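Local coordinates for protein response regulator (Vibrio cholerae O1 biovar El Tor, PDB 7KPO) that serves as the DNA-binding domain of the sensor histidine kinase ChiS, probably recognising DNA directly, at residues F32-Q37 with R53-Y58. Numbering follows the deposited sequence. Where two conformers were deposited one is given.
Sequences FTFAEQ and RTLDKY. With FMT (formic acid), chain H.
Leu55 reaches from the short helix 53-57 toward helix 31-38 and touches it with a single methyl, CD2. That methyl sits at the edge of the Phe34 ring, near the ring plane, with Leu55 CD2 4.2 Å from Phe34 CD2. The same methyl also approaches the neighbouring residue, Leu55 CD2 lying 4.5 Å from Ala35 CB, so one leucine branch spans two consecutive side chains of the facing helix. With CG anti to the backbone N (chi1 172°), Leu55 carries its branch out toward helix 31-38; Phe34 has the same rotamer, pulled to 156°, and the two side chains run at a slant to one another. The backbones stay well apart, Ala35 CA and Leu55 CA being 8.1 Å from each other. The contact thus joins helix 31-38 to the short helix that follows the two-stranded antiparallel sheet 44-46/49-51. Helix 2-27 helps to enclose the group, with Leu20 against Phe34 and Met16 against Leu55, while Ile80 of helix 70-83 also packs on Phe34. Asp56 OD1 takes both a salt bridge from Lys31 NZ and a hydrogen bond from Thr52 OG1. Thr54 OG1 donates a 2.9 Å hydrogen bond to O2 of a formic acid molecule, probably from the crystallisation liquor. Such spacing between three buried apolar side chains implies van der Waals and hydrophobic attraction without directional bonding; the polar bonds belong to the flanking Thr54 and Asp56.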
loop_
_atom_site.group_PDB
_atom_site.type_symbol
_atom_site.label_atom_id
_atom_site.label_comp_id
_atom_site.label_asym_id
_atom_site.label_seq_id
_atom_site.Cartn_x
_atom_site.Cartn_y
_atom_site.Cartn_z
ATOM N N PHE A 32 3.227 -21.348 -4.298
ATOM C CA PHE A 32 4.003 -22.166 -3.340
ATOM C C PHE A 32 4.992 -21.276 -2.591
ATOM O O PHE A 32 5.080 -21.438 -1.343
ATOM C CB PHE A 32 4.762 -23.286 -4.051
ATOM C CG PHE A 32 5.716 -24.024 -3.151
ATOM C CD1 PHE A 32 7.001 -23.550 -2.939
ATOM C CD2 PHE A 32 5.318 -25.175 -2.495
ATOM C CE1 PHE A 32 7.873 -24.218 -2.095
ATOM C CE2 PHE A 32 6.196 -25.849 -1.659
ATOM C CZ PHE A 32 7.471 -25.369 -1.462
ATOM N N THR A 33 5.714 -20.415 -3.332
ATOM C CA THR A 33 6.755 -19.511 -2.773
ATOM C C THR A 33 6.109 -18.488 -1.834
ATOM O O THR A 33 6.727 -18.162 -0.807
ATOM C CB THR A 33 7.576 -18.860 -3.887
ATOM O OG1 THR A 33 8.247 -19.939 -4.536
ATOM C CG2 THR A 33 8.575 -17.850 -3.371
ATOM N N PHE A 34 4.949 -17.953 -2.199
ATOM C CA PHE A 34 4.268 -17.035 -1.259
ATOM C C PHE A 34 4.075 -17.746 0.091
ATOM O O PHE A 34 4.397 -17.160 1.137
ATOM C CB PHE A 34 2.928 -16.564 -1.822
ATOM C CG PHE A 34 1.988 -16.146 -0.727
ATOM C CD1 PHE A 34 2.245 -15.023 0.041
ATOM C CD2 PHE A 34 0.891 -16.928 -0.414
ATOM C CE1 PHE A 34 1.409 -14.679 1.088
ATOM C CE2 PHE A 34 0.052 -16.578 0.628
ATOM C CZ PHE A 34 0.311 -15.453 1.374
ATOM N N ALA A 35 3.566 -18.979 0.061
ATOM C CA ALA A 35 3.288 -19.733 1.308
ATOM C C ALA A 35 4.577 -20.024 2.064
ATOM O O ALA A 35 4.638 -19.792 3.273
ATOM C CB ALA A 35 2.590 -21.044 0.960
ATOM N N GLU A 36 5.557 -20.535 1.339
ATOM C CA GLU A 36 6.827 -20.954 1.958
ATOM C C GLU A 36 7.589 -19.748 2.517
ATOM O O GLU A 36 8.035 -19.811 3.676
ATOM C CB GLU A 36 7.641 -21.693 0.901
ATOM C CG GLU A 36 8.957 -22.191 1.429
ATOM C CD GLU A 36 8.818 -23.151 2.591
ATOM O OE1 GLU A 36 7.889 -23.990 2.555
ATOM O OE2 GLU A 36 9.625 -23.046 3.535
ATOM N N GLN A 37 7.716 -18.682 1.727
ATOM C CA GLN A 37 8.515 -17.513 2.173
ATOM C C GLN A 37 7.793 -16.773 3.308
ATOM O O GLN A 37 8.464 -16.377 4.276
ATOM C CB GLN A 37 8.795 -16.602 0.979
ATOM C CG GLN A 37 9.983 -15.680 1.198
ATOM C CD GLN A 37 11.300 -16.423 1.284
ATOM O OE1 GLN A 37 11.437 -17.563 0.831
ATOM N NE2 GLN A 37 12.300 -15.768 1.857
ATOM N N ARG A 53 -1.970 -27.235 0.309
ATOM C CA ARG A 53 -3.297 -27.902 0.429
ATOM C C ARG A 53 -4.356 -27.007 1.090
ATOM O O ARG A 53 -5.463 -26.926 0.523
ATOM C CB ARG A 53 -3.145 -29.223 1.187
ATOM C CG ARG A 53 -4.376 -30.116 1.129
ATOM C CD ARG A 53 -4.139 -31.410 1.882
ATOM N NE ARG A 53 -3.899 -31.166 3.297
ATOM C CZ ARG A 53 -3.465 -32.077 4.156
ATOM N NH1 ARG A 53 -3.285 -31.754 5.424
ATOM N NH2 ARG A 53 -3.199 -33.304 3.743
ATOM N N THR A 54 -4.055 -26.407 2.235
ATOM C CA THR A 54 -5.105 -25.595 2.906
ATOM C C THR A 54 -5.330 -24.273 2.165
ATOM O O THR A 54 -6.496 -23.900 1.956
ATOM C CB THR A 54 -4.772 -25.400 4.385
ATOM O OG1 THR A 54 -4.526 -26.694 4.934
ATOM C CG2 THR A 54 -5.889 -24.710 5.133
ATOM N N LEU A 55 -4.255 -23.580 1.794
ATOM C CA LEU A 55 -4.400 -22.312 1.036
ATOM C C LEU A 55 -5.282 -22.544 -0.200
ATOM O O LEU A 55 -6.143 -21.709 -0.498
ATOM C CB LEU A 55 -3.007 -21.838 0.617
ATOM C CG LEU A 55 -2.961 -20.648 -0.340
ATOM C CD1 LEU A 55 -3.656 -19.429 0.254
ATOM C CD2 LEU A 55 -1.519 -20.324 -0.708
ATOM N N ASP A 56 -5.082 -23.665 -0.888
ATOM C CA ASP A 56 -5.833 -23.937 -2.140
ATOM C C ASP A 56 -7.340 -23.949 -1.877
ATOM O O ASP A 56 -8.094 -23.589 -2.785
ATOM C CB ASP A 56 -5.376 -25.250 -2.771
ATOM C CG ASP A 56 -3.955 -25.218 -3.302
ATOM O OD1 ASP A 56 -3.348 -24.128 -3.309
ATOM O OD2 ASP A 56 -3.473 -26.281 -3.721
ATOM N N LYS A 57 -7.760 -24.340 -0.678
ATOM C CA LYS A 57 -9.212 -24.409 -0.355
ATOM C C LYS A 57 -9.833 -23.008 -0.358
ATOM O O LYS A 57 -11.049 -22.903 -0.564
ATOM C CB LYS A 57 -9.428 -25.061 1.014
ATOM C CG LYS A 57 -9.003 -26.521 1.095
ATOM C CD LYS A 57 -9.211 -27.147 2.453
ATOM C CE LYS A 57 -8.768 -28.593 2.486
ATOM N NZ LYS A 57 -8.999 -29.210 3.812
ATOM N N TYR A 58 -9.025 -21.969 -0.165
ATOM C CA TYR A 58 -9.527 -20.575 -0.070
ATOM C C TYR A 58 -9.702 -19.942 -1.450
ATOM O O TYR A 58 -10.155 -18.793 -1.508
ATOM C CB TYR A 58 -8.562 -19.742 0.777
ATOM C CG TYR A 58 -8.652 -20.018 2.255
ATOM C CD1 TYR A 58 -8.185 -21.199 2.805
ATOM C CD2 TYR A 58 -9.199 -19.081 3.112
ATOM C CE1 TYR A 58 -8.270 -21.445 4.168
ATOM C CE2 TYR A 58 -9.301 -19.313 4.473
ATOM C CZ TYR A 58 -8.842 -20.501 5.006
ATOM O OH TYR A 58 -8.929 -20.720 6.352
HETATM C C FMT H . -2.380 -24.687 6.944
HETATM O O1 FMT H . -1.983 -24.046 5.988
HETATM O O2 FMT H . -2.642 -25.982 6.951
#